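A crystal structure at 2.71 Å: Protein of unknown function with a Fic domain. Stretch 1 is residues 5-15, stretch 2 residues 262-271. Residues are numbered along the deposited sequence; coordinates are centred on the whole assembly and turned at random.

Stretch 1 5-15: SNIKQLYSKWK
Stretch 2 (262-271) LSSCLIRSLT

Two helices, residues 6-15 and 262-271, pack with their N-to-C directions 36° apart and their axes 9.5 Å apart at closest approach. Phi/psi values near -63/-42 and i to i+4 backbone hydrogen bonds (Tyr11 N to Ile7 O, 2.9 Å; Leu270 N to Leu266 O, 2.8 Å) define both. The register is set by Ile7 CA to Ile267 CA, 5.8 Å, and Leu10 CA to Leu270 CA, 6.2 Å. No hydrogen bond crosses between the stretches; the 439 Å² buried, both sides summed, is chiefly aliphatic.

Along stretch 2, Leu262 makes no contact. At Ser263 (chi1 m), a short side chain, Ile7 CD1 lies 3.7 Å from the Ser263 backbone O and 3.9 Å from Ser263 CB; the Ser263 OG is hydrogen-bonded elsewhere in the structure. Ser264 points away, and Cys265 is out of reach. One turn after Leu262, Leu266 (t, p) starts sideways but brings its CD2 to 4.0 Å from CD1 of Ile7 (t, t). Ile267 (m, t) also leaves sideways, yet its CG1 lies 3.9 Å from Ile7 CB and its CG2 3.7 Å from CD1 of Leu10 (m, t). Ile267 CD1 reaches 3.9 Å from ND2 of exposed Asn6 (chi1 t).

Arg268 points away and Ser269 is out of reach. Leu270 (m, t) points toward stretch 1 and loses 111 Å² as a knob among Ile7, Leu10, Tyr11 and Trp14. Leu270 CD1 sits 4.1 Å from Leu10 CB and 3.9 Å from Tyr11 N, while Leu270 CD2 is 3.5 Å from Trp14 CB. Tyr11 and Trp14 (both chi1 t) present their rings obliquely to that CD2. Thr271 (chi1 m) places OG1 3.6 Å from Leu10 CD1, but that hydroxyl donates to Ile267 O at 2.8 Å, satisfying its polarity within its own helix beside an apolar neighbour.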

ATOM      1  N   SER A   5       0.222 -14.257  18.713  1.00 75.21           N
ATOM      2  CA  SER A   5       0.026 -14.221  20.198  1.00 75.14           C
ATOM      3  C   SER A   5      -0.146 -12.765  20.668  1.00 74.26           C
ATOM      4  O   SER A   5      -1.207 -12.400  21.176  1.00 75.03           O
ATOM      5  CB  SER A   5       1.191 -14.912  20.929  1.00 74.58           C
ATOM      6  N   ASN A   6       0.886 -11.938  20.494  1.00 72.23           N
ATOM      7  CA  ASN A   6       0.779 -10.515  20.822  1.00 69.77           C
ATOM      8  C   ASN A   6      -0.202  -9.827  19.879  1.00 66.88           C
ATOM      9  O   ASN A   6      -1.086  -9.098  20.314  1.00 66.34           O
ATOM     10  CB  ASN A   6       2.141  -9.822  20.752  1.00 69.61           C
ATOM     11  CG  ASN A   6       2.073  -8.368  21.184  1.00 71.16           C
ATOM     12  OD1 ASN A   6       1.359  -8.022  22.125  1.00 69.08           O
ATOM     13  ND2 ASN A   6       2.811  -7.506  20.491  1.00 75.60           N
ATOM     14  N   ILE A   7      -0.034 -10.080  18.586  1.00 63.73           N
ATOM     15  CA  ILE A   7      -0.896  -9.514  17.552  1.00 60.88           C
ATOM     16  C   ILE A   7      -2.341 -10.006  17.641  1.00 59.84           C
ATOM     17  O   ILE A   7      -3.271  -9.257  17.371  1.00 59.05           O
ATOM     18  CB  ILE A   7      -0.324  -9.808  16.139  1.00 60.72           C
ATOM     19  CG1 ILE A   7      -1.166  -9.137  15.051  1.00 57.44           C
ATOM     20  CG2 ILE A   7      -0.220 -11.313  15.894  1.00 58.92           C
ATOM     21  CD1 ILE A   7      -0.432  -8.953  13.753  1.00 51.11           C
ATOM     22  N   LYS A   8      -2.525 -11.263  18.029  1.00 59.33           N
ATOM     23  CA  LYS A   8      -3.867 -11.849  18.136  1.00 58.17           C
ATOM     24  C   LYS A   8      -4.673 -11.252  19.296  1.00 56.85           C
ATOM     25  O   LYS A   8      -5.891 -11.125  19.220  1.00 56.53           O
ATOM     26  CB  LYS A   8      -3.774 -13.375  18.273  1.00 58.32           C
ATOM     27  CG  LYS A   8      -3.455 -14.073  16.964  1.00 57.87           C
ATOM     28  CD  LYS A   8      -3.320 -15.569  17.142  1.00 58.86           C
ATOM     29  CE  LYS A   8      -3.095 -16.267  15.809  1.00 59.67           C
ATOM     30  NZ  LYS A   8      -2.406 -17.583  15.969  1.00 61.02           N
ATOM     31  N   GLN A   9      -3.973 -10.887  20.361  1.00 55.12           N
ATOM     32  CA  GLN A   9      -4.577 -10.285  21.541  1.00 53.84           C
ATOM     33  C   GLN A   9      -5.017  -8.870  21.228  1.00 52.33           C
ATOM     34  O   GLN A   9      -6.094  -8.439  21.635  1.00 51.07           O
ATOM     35  CB  GLN A   9      -3.542 -10.254  22.656  1.00 54.22           C
ATOM     36  CG  GLN A   9      -4.071 -10.016  24.037  1.00 57.74           C
ATOM     37  CD  GLN A   9      -3.002 -10.289  25.077  1.00 65.09           C
ATOM     38  OE1 GLN A   9      -3.113 -11.228  25.874  1.00 64.29           O
ATOM     39  NE2 GLN A   9      -1.933  -9.484  25.052  1.00 69.89           N
ATOM     40  N   LEU A  10      -4.146  -8.154  20.516  1.00 51.75           N
ATOM     41  CA  LEU A  10      -4.411  -6.796  20.075  1.00 49.42           C
ATOM     42  C   LEU A  10      -5.597  -6.763  19.117  1.00 48.80           C
ATOM     43  O   LEU A  10      -6.480  -5.921  19.252  1.00 47.79           O
ATOM     44  CB  LEU A  10      -3.176  -6.204  19.393  1.00 48.88           C
ATOM     45  CG  LEU A  10      -2.004  -5.758  20.272  1.00 46.14           C
ATOM     46  CD1 LEU A  10      -0.825  -5.319  19.400  1.00 41.16           C
ATOM     47  CD2 LEU A  10      -2.413  -4.638  21.228  1.00 39.24           C
ATOM     48  N   TYR A  11      -5.614  -7.685  18.158  1.00 48.62           N
ATOM     49  CA  TYR A  11      -6.738  -7.803  17.225  1.00 48.23           C
ATOM     50  C   TYR A  11      -8.060  -8.065  17.945  1.00 47.03           C
ATOM     51  O   TYR A  11      -9.062  -7.407  17.681  1.00 46.27           O
ATOM     52  CB  TYR A  11      -6.500  -8.927  16.216  1.00 48.77           C
ATOM     53  CG  TYR A  11      -7.607  -9.005  15.199  1.00 51.33           C
ATOM     54  CD1 TYR A  11      -7.768  -7.998  14.248  1.00 53.41           C
ATOM     55  CD2 TYR A  11      -8.518 -10.061  15.200  1.00 50.51           C
ATOM     56  CE1 TYR A  11      -8.795  -8.044  13.319  1.00 54.23           C
ATOM     57  CE2 TYR A  11      -9.549 -10.116  14.273  1.00 51.38           C
ATOM     58  CZ  TYR A  11      -9.682  -9.102  13.334  1.00 53.79           C
ATOM     59  OH  TYR A  11     -10.693  -9.136  12.407  1.00 55.16           O
ATOM     60  N   SER A  12      -8.051  -9.044  18.843  1.00 45.87           N
ATOM     61  CA  SER A  12      -9.219  -9.366  19.643  1.00 45.15           C
ATOM     62  C   SER A  12      -9.736  -8.146  20.394  1.00 45.53           C
ATOM     63  O   SER A  12     -10.939  -7.906  20.425  1.00 46.39           O
ATOM     64  CB  SER A  12      -8.894 -10.473  20.639  1.00 44.79           C
ATOM     65  OG  SER A  12      -9.949 -10.616  21.569  1.00 44.34           O
ATOM     66  N   LYS A  13      -8.827  -7.386  20.998  1.00 45.58           N
ATOM     67  CA  LYS A  13      -9.200  -6.195  21.749  1.00 46.23           C
ATOM     68  C   LYS A  13      -9.803  -5.153  20.823  1.00 46.33           C
ATOM     69  O   LYS A  13     -10.766  -4.476  21.173  1.00 45.26           O
ATOM     70  CB  LYS A  13      -7.981  -5.610  22.463  1.00 46.63           C
ATOM     71  CG  LYS A  13      -8.264  -4.372  23.317  1.00 49.24           C
ATOM     72  CD  LYS A  13      -9.070  -4.724  24.564  1.00 56.18           C
ATOM     73  CE  LYS A  13      -9.455  -3.481  25.356  1.00 59.53           C
ATOM     74  NZ  LYS A  13     -10.072  -3.868  26.656  1.00 62.27           N
ATOM     75  N   TRP A  14      -9.216  -5.025  19.642  1.00 47.55           N
ATOM     76  CA  TRP A  14      -9.682  -4.075  18.637  1.00 48.93           C
ATOM     77  C   TRP A  14     -11.100  -4.396  18.205  1.00 49.78           C
ATOM     78  O   TRP A  14     -11.953  -3.514  18.198  1.00 51.22           O
ATOM     79  CB  TRP A  14      -8.730  -4.070  17.435  1.00 49.67           C
ATOM     80  CG  TRP A  14      -9.272  -3.491  16.160  1.00 49.19           C
ATOM     81  CD1 TRP A  14      -9.594  -4.176  15.025  1.00 50.00           C
ATOM     82  CD2 TRP A  14      -9.511  -2.112  15.875  1.00 47.84           C
ATOM     83  NE1 TRP A  14     -10.030  -3.309  14.057  1.00 50.31           N
ATOM     84  CE2 TRP A  14      -9.987  -2.034  14.552  1.00 50.36           C
ATOM     85  CE3 TRP A  14      -9.375  -0.934  16.613  1.00 50.60           C
ATOM     86  CZ2 TRP A  14     -10.333  -0.823  13.951  1.00 53.07           C
ATOM     87  CZ3 TRP A  14      -9.719   0.277  16.012  1.00 51.19           C
ATOM     88  CH2 TRP A  14     -10.192   0.320  14.696  1.00 51.31           C
ATOM     89  N   LYS A  15     -11.356  -5.656  17.867  1.00 50.12           N
ATOM     90  CA  LYS A  15     -12.705  -6.084  17.469  1.00 50.39           C
ATOM     91  C   LYS A  15     -13.737  -5.792  18.566  1.00 49.09           C
ATOM     92  O   LYS A  15     -14.869  -5.437  18.264  1.00 48.36           O
ATOM     93  CB  LYS A  15     -12.732  -7.571  17.051  1.00 50.72           C
ATOM     94  CG  LYS A  15     -12.320  -7.826  15.586  1.00 53.75           C
ATOM     95  CD  LYS A  15     -13.452  -7.517  14.600  1.00 56.97           C
ATOM     96  N   LEU A 262       4.797  -6.659   7.756  1.00 49.54           N
ATOM     97  CA  LEU A 262       3.472  -6.051   7.737  1.00 50.30           C
ATOM     98  C   LEU A 262       2.749  -6.295   9.059  1.00 50.53           C
ATOM     99  O   LEU A 262       1.999  -5.442   9.528  1.00 51.30           O
ATOM    100  CB  LEU A 262       2.634  -6.576   6.562  1.00 50.65           C
ATOM    101  CG  LEU A 262       3.085  -6.211   5.141  1.00 50.06           C
ATOM    102  CD1 LEU A 262       1.997  -6.571   4.136  1.00 50.78           C
ATOM    103  CD2 LEU A 262       3.439  -4.735   5.025  1.00 44.46           C
ATOM    104  N   SER A 263       2.974  -7.454   9.665  1.00 50.52           N
ATOM    105  CA  SER A 263       2.370  -7.757  10.960  1.00 50.12           C
ATOM    106  C   SER A 263       2.867  -6.810  12.045  1.00 50.23           C
ATOM    107  O   SER A 263       2.084  -6.359  12.880  1.00 51.03           O
ATOM    108  CB  SER A 263       2.636  -9.206  11.353  1.00 49.39           C
ATOM    109  OG  SER A 263       2.144 -10.073  10.349  1.00 49.97           O
ATOM    110  N   SER A 264       4.153  -6.480  12.020  1.00 50.09           N
ATOM    111  CA  SER A 264       4.694  -5.535  12.990  1.00 50.23           C
ATOM    112  C   SER A 264       4.091  -4.130  12.792  1.00 49.87           C
ATOM    113  O   SER A 264       3.863  -3.406  13.762  1.00 49.89           O
ATOM    114  CB  SER A 264       6.220  -5.506  12.931  1.00 49.64           C
ATOM    115  OG  SER A 264       6.669  -5.015  11.683  1.00 53.88           O
ATOM    116  N   CYS A 265       3.813  -3.752  11.547  1.00 49.33           N
ATOM    117  CA  CYS A 265       3.081  -2.506  11.291  1.00 50.14           C
ATOM    118  C   CYS A 265       1.672  -2.591  11.833  1.00 49.61           C
ATOM    119  O   CYS A 265       1.187  -1.644  12.450  1.00 50.91           O
ATOM    120  CB  CYS A 265       2.984  -2.195   9.802  1.00 49.84           C
ATOM    121  SG  CYS A 265       4.557  -2.129   8.983  1.00 56.02           S
ATOM    122  N   LEU A 266       1.011  -3.720  11.579  1.00 48.08           N
ATOM    123  CA  LEU A 266      -0.359  -3.912  12.026  1.00 47.03           C
ATOM    124  C   LEU A 266      -0.426  -3.869  13.547  1.00 45.47           C
ATOM    125  O   LEU A 266      -1.390  -3.357  14.104  1.00 45.27           O
ATOM    126  CB  LEU A 266      -0.914  -5.224  11.493  1.00 47.52           C
ATOM    127  CG  LEU A 266      -2.398  -5.474  11.722  1.00 49.48           C
ATOM    128  CD1 LEU A 266      -3.250  -4.415  11.053  1.00 49.42           C
ATOM    129  CD2 LEU A 266      -2.741  -6.845  11.189  1.00 49.51           C
ATOM    130  N   ILE A 267       0.610  -4.381  14.207  1.00 44.52           N
ATOM    131  CA  ILE A 267       0.731  -4.258  15.663  1.00 44.35           C
ATOM    132  C   ILE A 267       0.742  -2.793  16.093  1.00 45.31           C
ATOM    133  O   ILE A 267       0.056  -2.416  17.038  1.00 44.37           O
ATOM    134  CB  ILE A 267       1.997  -4.976  16.206  1.00 44.20           C
ATOM    135  CG1 ILE A 267       1.793  -6.492  16.197  1.00 45.09           C
ATOM    136  CG2 ILE A 267       2.313  -4.529  17.630  1.00 39.77           C
ATOM    137  CD1 ILE A 267       3.022  -7.275  16.582  1.00 42.12           C
ATOM    138  N   ARG A 268       1.507  -1.970  15.383  1.00 47.65           N
ATOM    139  CA  ARG A 268       1.566  -0.543  15.677  1.00 50.10           C
ATOM    140  C   ARG A 268       0.203   0.122  15.479  1.00 48.05           C
ATOM    141  O   ARG A 268      -0.223   0.894  16.334  1.00 49.03           O
ATOM    142  CB  ARG A 268       2.626   0.155  14.815  1.00 50.30           C
ATOM    143  CG  ARG A 268       2.939   1.588  15.270  1.00 55.86           C
ATOM    144  CD  ARG A 268       3.599   2.455  14.184  1.00 57.85           C
ATOM    145  NE  ARG A 268       3.343   3.880  14.435  1.00 68.74           N
ATOM    146  CZ  ARG A 268       2.541   4.679  13.719  1.00 71.98           C
ATOM    147  NH1 ARG A 268       1.885   4.245  12.636  1.00 69.44           N
ATOM    148  NH2 ARG A 268       2.405   5.951  14.086  1.00 72.93           N
ATOM    149  N   SER A 269      -0.476  -0.189  14.370  1.00 46.83           N
ATOM    150  CA  SER A 269      -1.794   0.394  14.058  1.00 46.11           C
ATOM    151  C   SER A 269      -2.830  -0.010  15.089  1.00 46.18           C
ATOM    152  O   SER A 269      -3.591   0.830  15.577  1.00 46.71           O
ATOM    153  CB  SER A 269      -2.297  -0.047  12.680  1.00 45.50           C
ATOM    154  OG  SER A 269      -1.472   0.427  11.633  1.00 49.28           O
ATOM    155  N   LEU A 270      -2.860  -1.303  15.407  1.00 45.54           N
ATOM    156  CA  LEU A 270      -3.780  -1.831  16.401  1.00 44.98           C
ATOM    157  C   LEU A 270      -3.566  -1.161  17.756  1.00 45.73           C
ATOM    158  O   LEU A 270      -4.528  -0.780  18.424  1.00 46.07           O
ATOM    159  CB  LEU A 270      -3.631  -3.355  16.517  1.00 44.38           C
ATOM    160  CG  LEU A 270      -4.290  -4.176  15.402  1.00 42.28           C
ATOM    161  CD1 LEU A 270      -3.778  -5.603  15.418  1.00 35.71           C
ATOM    162  CD2 LEU A 270      -5.824  -4.148  15.521  1.00 35.13           C
ATOM    163  N   THR A 271      -2.306  -1.002  18.151  1.00 46.01           N
ATOM    164  CA  THR A 271      -1.998  -0.406  19.446  1.00 46.20           C
ATOM    165  C   THR A 271      -2.478   1.041  19.498  1.00 47.07           C
ATOM    166  O   THR A 271      -3.112   1.452  20.462  1.00 47.18           O
ATOM    167  CB  THR A 271      -0.499  -0.474  19.762  1.00 45.77           C
ATOM    168  OG1 THR A 271      -0.077  -1.844  19.770  1.00 46.17           O
ATOM    169  CG2 THR A 271      -0.217   0.138  21.121  1.00 41.57           C
TER